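Local coordinates for protein Crov588 (Cafeteriavirus, PDB 6NYR) that is of unknown function but folds into a circular leucine-rich-repeat solenoid built from FNIP-type repeats, a shape that would suit binding of a partner, at residues R194-K199 and L212-Y217; Q220-N225 and R238-Q243; N153-E158 and F174-T179; L168-C173 and T188-G193. One frame throughout, in Å; residues are numbered along the deposited sequence. Where two conformers were deposited one is given.

Contact 1 (R194-K199 and L212-Y217); sequences RNFNQK and LTFGWY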
# COMPACT_ATOMS: atom_id res chain seq x y z
N ARG A 194 19.08 1.26 18.17
CA ARG A 194 19.89 2.36 17.66
C ARG A 194 21.30 2.35 18.24
O ARG A 194 22.29 2.32 17.51
CB ARG A 194 19.21 3.69 18.00
CG ARG A 194 19.58 4.86 17.10
CD ARG A 194 18.85 6.12 17.54
NE ARG A 194 19.16 6.42 18.94
CZ ARG A 194 18.58 7.36 19.67
NH1 ARG A 194 17.65 8.13 19.13
NH2 ARG A 194 18.94 7.54 20.93
N ASN A 195 21.41 2.39 19.57
CA ASN A 195 22.66 2.76 20.22
C ASN A 195 23.56 1.59 20.57
O ASN A 195 24.64 1.81 21.11
CB ASN A 195 22.36 3.56 21.50
CG ASN A 195 21.81 4.93 21.21
OD1 ASN A 195 21.60 5.30 20.05
ND2 ASN A 195 21.56 5.71 22.25
N PHE A 196 23.15 0.35 20.30
CA PHE A 196 24.01 -0.77 20.63
C PHE A 196 25.27 -0.72 19.77
O PHE A 196 25.20 -0.88 18.54
CB PHE A 196 23.30 -2.10 20.44
CG PHE A 196 24.19 -3.28 20.73
CD1 PHE A 196 24.39 -3.70 22.03
CD2 PHE A 196 24.84 -3.94 19.71
CE1 PHE A 196 25.21 -4.77 22.31
CE2 PHE A 196 25.67 -5.01 19.98
CZ PHE A 196 25.86 -5.43 21.28
N ASN A 197 26.43 -0.53 20.41
CA ASN A 197 27.72 -0.49 19.73
C ASN A 197 28.74 -1.13 20.67
O ASN A 197 29.66 -0.49 21.18
CB ASN A 197 28.11 0.94 19.35
CG ASN A 197 29.35 0.99 18.47
OD1 ASN A 197 29.75 -0.02 17.88
ND2 ASN A 197 29.96 2.16 18.38
N GLN A 198 28.56 -2.42 20.91
CA GLN A 198 29.35 -3.19 21.86
C GLN A 198 29.97 -4.38 21.14
O GLN A 198 29.36 -4.96 20.24
CB GLN A 198 28.46 -3.66 23.02
CG GLN A 198 28.96 -3.34 24.43
CD GLN A 198 29.58 -1.97 24.56
OE1 GLN A 198 30.78 -1.85 24.84
NE2 GLN A 198 28.79 -0.92 24.36
N LYS A 199 31.20 -4.73 21.52
CA LYS A 199 31.86 -5.87 20.92
C LYS A 199 31.05 -7.14 21.14
O LYS A 199 30.36 -7.30 22.15
CB LYS A 199 33.27 -6.05 21.49
CG LYS A 199 34.32 -5.10 20.94
CD LYS A 199 35.60 -5.15 21.79
CE LYS A 199 36.77 -4.45 21.11
NZ LYS A 199 36.47 -3.06 20.67
N LEU A 212 19.81 -12.07 12.60
CA LEU A 212 20.57 -11.10 13.39
C LEU A 212 20.49 -9.75 12.70
O LEU A 212 20.90 -9.61 11.54
CB LEU A 212 22.03 -11.53 13.55
CG LEU A 212 22.94 -10.56 14.30
CD1 LEU A 212 22.42 -10.30 15.71
CD2 LEU A 212 24.38 -11.09 14.35
N THR A 213 19.97 -8.75 13.42
CA THR A 213 19.81 -7.40 12.90
C THR A 213 20.53 -6.43 13.83
O THR A 213 20.27 -6.43 15.04
CB THR A 213 18.33 -7.02 12.81
OG1 THR A 213 17.65 -7.93 11.94
CG2 THR A 213 18.17 -5.60 12.28
N PHE A 214 21.42 -5.62 13.27
CA PHE A 214 22.06 -4.54 14.00
C PHE A 214 21.37 -3.21 13.70
O PHE A 214 20.60 -3.08 12.74
CB PHE A 214 23.56 -4.42 13.68
CG PHE A 214 24.36 -5.59 14.15
CD1 PHE A 214 24.64 -5.75 15.50
CD2 PHE A 214 24.85 -6.51 13.25
CE1 PHE A 214 25.37 -6.83 15.94
CE2 PHE A 214 25.60 -7.60 13.68
CZ PHE A 214 25.86 -7.76 15.03
N GLY A 215 21.67 -2.22 14.52
CA GLY A 215 21.08 -0.91 14.39
C GLY A 215 22.06 0.20 14.06
O GLY A 215 23.23 -0.05 13.75
N TRP A 216 21.58 1.44 14.18
CA TRP A 216 22.28 2.62 13.69
C TRP A 216 23.76 2.64 14.02
O TRP A 216 24.60 2.77 13.12
CB TRP A 216 21.57 3.85 14.27
CG TRP A 216 21.95 5.18 13.73
CD1 TRP A 216 23.08 5.89 14.02
CD2 TRP A 216 21.18 6.00 12.85
NE1 TRP A 216 23.07 7.09 13.36
CE2 TRP A 216 21.91 7.19 12.63
CE3 TRP A 216 19.94 5.84 12.22
CZ2 TRP A 216 21.45 8.20 11.80
CZ3 TRP A 216 19.48 6.86 11.40
CH2 TRP A 216 20.23 8.02 11.19
N TYR A 217 24.10 2.53 15.30
CA TYR A 217 25.46 2.85 15.73
C TYR A 217 26.39 1.64 15.80
O TYR A 217 27.59 1.82 16.05
CB TYR A 217 25.45 3.55 17.10
CG TYR A 217 25.00 4.99 17.04
CD1 TYR A 217 25.88 6.01 16.68
CD2 TYR A 217 23.69 5.34 17.35
CE1 TYR A 217 25.46 7.32 16.61
CE2 TYR A 217 23.27 6.66 17.29
CZ TYR A 217 24.16 7.65 16.93
OH TYR A 217 23.74 8.96 16.87
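The main-chain N-H of Y217 donates to the carbonyl O of R194, N to O 2.9 Å with 158° at the hydrogen, and approaches almost along the C=O axis. It is the one hydrogen bond between 194-199 and 212-217, and it joins equivalent turns of successive coils, each directly following the strand of its coil. The same R194 O also lies at the edge of the Y217 ring, 3.3 Å from CD2. N195 OD1 approaches the same ring carbon, 3.4 Å from Y217 CD2, with amide and ring planes 76° apart. R194 runs beside W216 and Y217 and points the same way; its CG meets W216 CB at 3.6 Å. Deeper in the coil, F196 and F214 touch through CE2 and CE1, 4.4 Å apart, with the F196 carbon at the edge of the F214 ring.

Several features set these positions. The R194 chain, CG anti to the backbone N, bends at chi3 (57°), which brings NE within 2.9 Å of N195 OD1 for a hydrogen bond; the donor stands above the carbonyl plane. W216 lays its CD1 over the centre of the Y217 ring. N197 packs its amide against Y217 O without a hydrogen bond: OD1 and that oxygen are both acceptors, and ND2 approaches at a poor angle. N197 OD1 instead accepts from N219 N and Q220 NE2 of the following coil.

The neutral N195 oxygen would steady the guanidinium while probably easing its charge only slightly; the main-chain bond sets the turn spacing.

Contact 2 (Q220-N225 and R238-Q243); sequences QQITEN and RNFNQQ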
# COMPACT_ATOMS: atom_id res chain seq x y z
N GLN A 220 31.42 -2.56 15.26
CA GLN A 220 32.51 -3.34 15.81
C GLN A 220 32.85 -4.46 14.83
O GLN A 220 31.99 -4.94 14.10
CB GLN A 220 32.15 -3.95 17.17
CG GLN A 220 31.80 -2.94 18.24
CD GLN A 220 32.98 -2.08 18.64
OE1 GLN A 220 34.11 -2.57 18.75
NE2 GLN A 220 32.72 -0.80 18.85
N GLN A 221 34.12 -4.87 14.83
CA GLN A 221 34.50 -5.97 13.95
C GLN A 221 33.80 -7.26 14.32
O GLN A 221 33.47 -7.51 15.49
CB GLN A 221 36.01 -6.20 13.92
CG GLN A 221 36.73 -5.11 13.20
CD GLN A 221 38.10 -5.55 12.71
OE1 GLN A 221 38.66 -6.55 13.17
NE2 GLN A 221 38.56 -4.90 11.65
N ILE A 222 33.59 -8.10 13.31
CA ILE A 222 33.07 -9.45 13.49
C ILE A 222 34.20 -10.42 13.15
O ILE A 222 34.65 -10.48 12.00
CB ILE A 222 31.84 -9.72 12.62
CG1 ILE A 222 30.78 -8.64 12.88
CG2 ILE A 222 31.27 -11.10 12.92
CD1 ILE A 222 30.24 -8.64 14.29
N THR A 223 34.65 -11.17 14.15
CA THR A 223 35.79 -12.07 14.05
C THR A 223 35.32 -13.48 13.73
O THR A 223 34.12 -13.79 13.75
CB THR A 223 36.55 -12.03 15.39
OG1 THR A 223 37.29 -10.80 15.48
CG2 THR A 223 37.49 -13.21 15.58
N GLU A 224 36.27 -14.34 13.39
CA GLU A 224 35.97 -15.73 13.10
C GLU A 224 35.23 -16.37 14.26
O GLU A 224 35.50 -16.09 15.43
CB GLU A 224 37.26 -16.52 12.83
CG GLU A 224 38.01 -16.12 11.58
CD GLU A 224 39.36 -16.81 11.48
OE1 GLU A 224 39.61 -17.74 12.27
OE2 GLU A 224 40.16 -16.41 10.61
N ASN A 225 34.29 -17.26 13.93
CA ASN A 225 33.61 -18.10 14.91
C ASN A 225 32.80 -17.29 15.92
O ASN A 225 32.52 -17.77 17.02
CB ASN A 225 34.62 -19.00 15.64
CG ASN A 225 35.34 -19.95 14.71
OD1 ASN A 225 36.57 -19.97 14.65
ND2 ASN A 225 34.58 -20.74 13.96
N ARG A 238 23.21 1.40 10.05
CA ARG A 238 23.72 2.54 9.29
C ARG A 238 25.24 2.60 9.31
O ARG A 238 25.89 2.71 8.27
CB ARG A 238 23.12 3.83 9.84
CG ARG A 238 23.43 5.07 9.01
CD ARG A 238 23.11 6.34 9.78
NE ARG A 238 23.46 7.55 9.02
CZ ARG A 238 24.62 8.19 9.08
NH1 ARG A 238 25.59 7.76 9.87
NH2 ARG A 238 24.81 9.27 8.35
N ASN A 239 25.83 2.53 10.51
CA ASN A 239 27.22 2.89 10.70
C ASN A 239 28.20 1.73 10.57
O ASN A 239 29.42 1.97 10.58
CB ASN A 239 27.41 3.52 12.09
CG ASN A 239 26.82 4.91 12.19
OD1 ASN A 239 26.27 5.43 11.22
ND2 ASN A 239 26.93 5.51 13.37
N PHE A 240 27.74 0.49 10.45
CA PHE A 240 28.68 -0.62 10.37
C PHE A 240 29.57 -0.47 9.15
O PHE A 240 29.08 -0.40 8.02
CB PHE A 240 27.97 -1.96 10.31
CG PHE A 240 28.91 -3.11 10.08
CD1 PHE A 240 29.62 -3.67 11.13
CD2 PHE A 240 29.13 -3.60 8.80
CE1 PHE A 240 30.50 -4.72 10.91
CE2 PHE A 240 30.01 -4.64 8.57
CZ PHE A 240 30.70 -5.20 9.63
N ASN A 241 30.88 -0.43 9.37
CA ASN A 241 31.85 -0.26 8.29
C ASN A 241 33.18 -0.89 8.70
O ASN A 241 34.22 -0.24 8.79
CB ASN A 241 32.01 1.22 7.95
CG ASN A 241 32.71 1.43 6.61
OD1 ASN A 241 32.76 0.53 5.78
ND2 ASN A 241 33.26 2.63 6.41
N GLN A 242 33.17 -2.20 8.95
CA GLN A 242 34.38 -2.94 9.28
C GLN A 242 34.65 -3.98 8.21
O GLN A 242 33.72 -4.48 7.56
CB GLN A 242 34.26 -3.64 10.64
CG GLN A 242 34.09 -2.69 11.80
CD GLN A 242 35.31 -1.82 12.00
OE1 GLN A 242 36.45 -2.30 11.97
NE2 GLN A 242 35.08 -0.53 12.19
N GLN A 243 35.92 -4.31 8.02
CA GLN A 243 36.28 -5.35 7.06
C GLN A 243 35.80 -6.72 7.51
O GLN A 243 35.88 -7.08 8.69
CB GLN A 243 37.78 -5.39 6.81
CG GLN A 243 38.21 -4.51 5.66
CD GLN A 243 39.49 -5.01 5.00
OE1 GLN A 243 40.12 -5.95 5.48
NE2 GLN A 243 39.82 -4.43 3.85
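Two glutamines carry the contact between 220-225 and 238-243, and they differ in shape. Q242 has CG anti to its carbonyl carbon, and this first torsion lays CG against the Q220-Q221 peptide, 3.7 Å from Q220 C; the bend at chi2 (-65°) then turns the amide so that OE1 meets Q221. Q221 starts with the same first torsion but is extended beyond CG (chi2 -158°), and it crosses Q242 at about a right angle with the amide planes turned 59° apart. The fold of Q242 delivers its OE1 to the flank of Q221, 3.1 Å from Q221 CG. The amide nitrogen of Q221 reaches the same oxygen only weakly: NE2 to OE1 is 3.4 Å. At its other end the Q242 amide is held more definitely, NE2 donating to N219 OD1, which fixes the sense of the flat group.

F240 takes the opposite choice at chi1, CG anti to the backbone N, and this swings its ring in toward the preceding coil. There the carbonyl O of Q220 lies in the ring plane at the edge, 3.5 Å from CE1, while I222 CG1 comes no closer than 4.4 Å to that same carbon. The backbone N of Q242, two residues on, lies 3.9 Å above the centre of one face of the F240 ring. F236 stacks with the same ring.

Q220 is bent like Q242; its OE1 accepts from K199 NZ and its NE2 donates to N197 OD1, both of the preceding coil. An F-N-Q run that hands amide bonds from each coil to its neighbour is characteristic of the FNIP repeats of this leucine-rich-repeat solenoid.

Contact 3 (N153-E158 and F174-T179); sequences NQKIVE and FNQKIT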
# COMPACT_ATOMS: atom_id res chain seq x y z
N ASN A 153 18.25 0.71 29.24
CA ASN A 153 19.68 0.57 29.08
C ASN A 153 20.27 0.06 30.40
O ASN A 153 21.05 0.74 31.07
CB ASN A 153 20.32 1.90 28.65
CG ASN A 153 21.77 1.74 28.28
OD1 ASN A 153 22.24 0.63 28.04
ND2 ASN A 153 22.50 2.85 28.25
N GLN A 154 19.90 -1.15 30.78
CA GLN A 154 20.42 -1.79 31.99
C GLN A 154 21.12 -3.09 31.61
O GLN A 154 20.79 -3.72 30.59
CB GLN A 154 19.31 -2.07 33.01
CG GLN A 154 18.62 -0.82 33.52
CD GLN A 154 19.57 0.13 34.20
OE1 GLN A 154 20.51 -0.28 34.89
NE2 GLN A 154 19.36 1.42 34.00
N LYS A 155 22.08 -3.50 32.43
CA LYS A 155 22.83 -4.71 32.14
C LYS A 155 21.92 -5.93 32.18
O LYS A 155 20.96 -6.00 32.94
CB LYS A 155 23.98 -4.88 33.15
CG LYS A 155 25.14 -3.90 32.96
CD LYS A 155 25.96 -3.74 34.25
CE LYS A 155 27.12 -2.78 34.04
NZ LYS A 155 27.81 -2.43 35.31
N ILE A 156 22.23 -6.90 31.32
CA ILE A 156 21.60 -8.21 31.31
C ILE A 156 22.70 -9.24 31.54
O ILE A 156 23.63 -9.35 30.73
CB ILE A 156 20.85 -8.49 30.00
CG1 ILE A 156 19.71 -7.49 29.82
CG2 ILE A 156 20.28 -9.90 29.98
CD1 ILE A 156 20.00 -6.37 28.88
N VAL A 157 22.60 -9.97 32.65
CA VAL A 157 23.61 -10.96 33.01
C VAL A 157 23.07 -12.37 32.86
O VAL A 157 21.94 -12.58 32.39
CB VAL A 157 24.12 -10.71 34.44
CG1 VAL A 157 24.74 -9.32 34.55
CG2 VAL A 157 22.98 -10.87 35.46
N GLU A 158 23.87 -13.36 33.26
CA GLU A 158 23.54 -14.76 33.04
C GLU A 158 22.29 -15.16 33.81
O GLU A 158 22.05 -14.73 34.94
CB GLU A 158 24.73 -15.62 33.49
CG GLU A 158 24.85 -16.97 32.82
CD GLU A 158 26.09 -17.74 33.30
OE1 GLU A 158 26.83 -17.21 34.15
OE2 GLU A 158 26.31 -18.87 32.82
N PHE A 174 19.42 0.84 24.48
CA PHE A 174 20.21 -0.27 24.99
C PHE A 174 21.61 -0.25 24.39
O PHE A 174 21.78 -0.25 23.16
CB PHE A 174 19.56 -1.61 24.68
CG PHE A 174 20.36 -2.78 25.18
CD1 PHE A 174 20.38 -3.08 26.53
CD2 PHE A 174 21.13 -3.55 24.32
CE1 PHE A 174 21.13 -4.13 27.01
CE2 PHE A 174 21.88 -4.61 24.79
CZ PHE A 174 21.88 -4.90 26.15
N ASN A 175 22.62 -0.23 25.25
CA ASN A 175 24.01 -0.28 24.83
C ASN A 175 24.86 -0.83 25.97
O ASN A 175 25.70 -0.12 26.52
CB ASN A 175 24.49 1.10 24.39
CG ASN A 175 25.88 1.06 23.78
OD1 ASN A 175 26.35 0.01 23.31
ND2 ASN A 175 26.56 2.20 23.78
N GLN A 176 24.63 -2.09 26.34
CA GLN A 176 25.44 -2.77 27.34
C GLN A 176 26.08 -4.01 26.74
O GLN A 176 25.52 -4.64 25.84
CB GLN A 176 24.61 -3.17 28.58
CG GLN A 176 24.01 -2.02 29.36
CD GLN A 176 25.06 -1.15 30.04
OE1 GLN A 176 26.11 -1.64 30.47
NE2 GLN A 176 24.77 0.14 30.14
N LYS A 177 27.25 -4.37 27.27
CA LYS A 177 27.96 -5.55 26.79
C LYS A 177 27.11 -6.79 27.01
O LYS A 177 26.37 -6.90 27.99
CB LYS A 177 29.30 -5.67 27.52
CG LYS A 177 30.18 -6.83 27.06
CD LYS A 177 30.46 -6.78 25.56
CE LYS A 177 31.27 -8.00 25.11
NZ LYS A 177 32.72 -7.87 25.41
N ILE A 178 27.21 -7.72 26.07
CA ILE A 178 26.58 -9.04 26.16
C ILE A 178 27.69 -10.07 26.19
O ILE A 178 28.45 -10.20 25.22
CB ILE A 178 25.61 -9.30 24.99
CG1 ILE A 178 24.41 -8.37 25.10
CG2 ILE A 178 25.19 -10.77 24.97
CD1 ILE A 178 23.48 -8.42 23.92
N THR A 179 27.78 -10.82 27.30
CA THR A 179 28.88 -11.75 27.49
C THR A 179 28.40 -13.20 27.33
O THR A 179 27.25 -13.47 26.95
CB THR A 179 29.53 -11.56 28.87
OG1 THR A 179 28.59 -11.89 29.90
CG2 THR A 179 30.02 -10.14 29.06
O HOH W 1 26.30 -9.75 29.79
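Hydrogen bonding centres on N153, whose CG is anti to the backbone N, carrying its amide over to 174-179. N153 OD1 accepts from N175 N at 2.9 Å, the donor standing 59° out of the carbonyl plane, and more weakly from Q176 NE2 at 3.3 Å; the two amide planes differ by 39°. A water spans the coils further along, donating to I156 O at 2.9 Å and weakly to K177 O, and accepting from T179 N.

These links repeat in the solenoid of FNIP repeats, a leucine-rich-repeat variant: N153 N donates to N131 OD1 of the preceding coil, and N175 OD1 accepts from N197 N and Q198 NE2 of the following one. Each asparagine thus joins its own coil to both neighbours.

Van der Waals contacts fill in between. Q176, bent at chi2 (-67°), rests its OE1 on K155 CG at 3.5 Å. The F174 ring, CG anti to the backbone N, receives Q154 O in its plane at the edge, 3.6 Å from CE1, and Q176 N sits over the centre of one face. The buried side chains of I156 and F174 lie next to each other.

Contact 4 (L168-C173 and T188-G193); sequences LSFGDC and TYLEFG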
# COMPACT_ATOMS: atom_id res chain seq x y z
N LEU A 168 14.08 -11.71 20.78
CA LEU A 168 14.57 -10.65 21.64
C LEU A 168 14.84 -9.41 20.81
O LEU A 168 15.59 -9.47 19.82
CB LEU A 168 15.85 -11.07 22.37
CG LEU A 168 16.52 -10.01 23.24
CD1 LEU A 168 15.62 -9.68 24.43
CD2 LEU A 168 17.90 -10.44 23.69
N SER A 169 14.24 -8.29 21.20
CA SER A 169 14.41 -7.02 20.49
C SER A 169 14.72 -5.93 21.50
O SER A 169 13.92 -5.67 22.40
CB SER A 169 13.15 -6.66 19.70
OG SER A 169 12.76 -7.71 18.83
N PHE A 170 15.88 -5.30 21.34
CA PHE A 170 16.27 -4.17 22.17
C PHE A 170 15.79 -2.86 21.55
O PHE A 170 15.60 -2.76 20.33
CB PHE A 170 17.79 -4.13 22.33
CG PHE A 170 18.33 -5.23 23.18
CD1 PHE A 170 18.33 -5.12 24.56
CD2 PHE A 170 18.88 -6.36 22.60
CE1 PHE A 170 18.84 -6.13 25.34
CE2 PHE A 170 19.39 -7.38 23.38
CZ PHE A 170 19.37 -7.26 24.76
N GLY A 171 15.62 -1.85 22.40
CA GLY A 171 15.19 -0.54 21.97
C GLY A 171 16.36 0.39 21.71
O GLY A 171 17.52 -0.01 21.68
N ASP A 172 16.02 1.68 21.55
CA ASP A 172 16.98 2.64 21.03
C ASP A 172 18.18 2.82 21.95
O ASP A 172 19.31 2.98 21.48
CB ASP A 172 16.30 4.00 20.82
CG ASP A 172 15.36 4.00 19.64
OD1 ASP A 172 15.51 3.14 18.75
OD2 ASP A 172 14.47 4.87 19.60
N CYS A 173 17.96 2.82 23.26
CA CYS A 173 18.99 3.23 24.19
C CYS A 173 19.85 2.08 24.68
O CYS A 173 20.90 2.32 25.28
CB CYS A 173 18.36 3.95 25.39
SG CYS A 173 17.69 5.60 25.04
N THR A 188 16.40 -17.41 18.44
CA THR A 188 16.44 -17.49 16.98
C THR A 188 16.44 -16.12 16.30
O THR A 188 17.06 -15.98 15.25
CB THR A 188 15.24 -18.28 16.45
OG1 THR A 188 14.03 -17.59 16.76
CG2 THR A 188 15.20 -19.67 17.06
N TYR A 189 15.73 -15.14 16.86
CA TYR A 189 15.69 -13.78 16.33
C TYR A 189 16.30 -12.84 17.36
O TYR A 189 15.85 -12.79 18.51
CB TYR A 189 14.24 -13.36 16.03
CG TYR A 189 13.62 -13.97 14.80
CD1 TYR A 189 13.55 -15.35 14.64
CD2 TYR A 189 13.09 -13.17 13.80
CE1 TYR A 189 12.98 -15.91 13.51
CE2 TYR A 189 12.51 -13.72 12.67
CZ TYR A 189 12.46 -15.09 12.53
OH TYR A 189 11.89 -15.64 11.41
N LEU A 190 17.33 -12.10 16.95
CA LEU A 190 17.96 -11.09 17.81
C LEU A 190 18.02 -9.78 17.05
O LEU A 190 18.56 -9.73 15.94
CB LEU A 190 19.36 -11.53 18.25
CG LEU A 190 20.15 -10.54 19.12
CD1 LEU A 190 19.37 -10.13 20.36
CD2 LEU A 190 21.50 -11.13 19.52
N GLU A 191 17.45 -8.73 17.63
CA GLU A 191 17.50 -7.40 17.04
C GLU A 191 18.03 -6.40 18.05
O GLU A 191 17.44 -6.21 19.12
CB GLU A 191 16.12 -6.95 16.55
CG GLU A 191 16.17 -5.57 15.90
CD GLU A 191 14.87 -5.17 15.23
OE1 GLU A 191 13.98 -6.03 15.09
OE2 GLU A 191 14.75 -3.99 14.85
N PHE A 192 19.14 -5.75 17.71
CA PHE A 192 19.66 -4.63 18.48
C PHE A 192 19.09 -3.31 17.96
O PHE A 192 18.71 -3.19 16.80
CB PHE A 192 21.19 -4.59 18.42
CG PHE A 192 21.85 -5.70 19.18
CD1 PHE A 192 21.88 -5.68 20.56
CD2 PHE A 192 22.44 -6.75 18.51
CE1 PHE A 192 22.49 -6.71 21.26
CE2 PHE A 192 23.05 -7.78 19.20
CZ PHE A 192 23.07 -7.75 20.58
N GLY A 193 19.06 -2.32 18.85
CA GLY A 193 18.48 -1.03 18.55
C GLY A 193 19.53 0.01 18.19
O GLY A 193 20.70 -0.29 17.96
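L168 and L190 lie side by side with their ends pointing the same way, and L168 CD2 meets L190 CD1 at 3.7 Å. Both have CG anti to the backbone N. That L190 methyl also lies at the edge of the F170 ring, which widens the apolar centre toward the phenylalanines. F170 and F192 share one chi1 (-70°), and their planes are only 4° apart. The rings are nonetheless slid so far, centroids 5.5 Å apart, that they hardly overlap and meet through F170 CD2 and F192 CD1 at 3.7 Å. F174 stacks on F170, and F196 on F192.

Above this interior runs the parallel strand pairing. L168 N donates to Y189 O at 3.1 Å, E191 N to L168 O at 3.0 Å, and F170 N to E191 O at 2.9 Å, the straightest of the three at 172°. On the face bearing S169 and E191, the serine OG approaches only the CB of the glutamate, whose extended chain carries the carboxylate onward. Past the strands, G193, having no side chain, lets its CA come within 3.4 Å of G171 O in a CA-H...O contact.

The leucine-rich-repeat division of labour follows: leucine and phenylalanine fill the interior of the solenoid, straight backbone bonds fix the spacing of coils, and polar groups occupy the other strand face.

The four contacts join successive coils on one side of the ring, at two levels. Contact 4 pairs strands, and contact 1 continues from it: T213 O accepts from F192 N, and N195 N donates to D172 O. Contacts 2 and 3 lie farther out, with centres 35 and 38 Å from the centre of the chain, against 27 Å for contact 4. Contact 1 bridges them, since N175 OD1 accepts from Q198 NE2 at 2.8 Å and W216 O from N239 N at 2.9 Å, whereas contacts 2 and 3 stay about 8 Å apart at their nearest atoms. Contacts 3 and 4 interleave along the chain and share core packing, I156 CD1 to F170 CE1 at 3.7 Å.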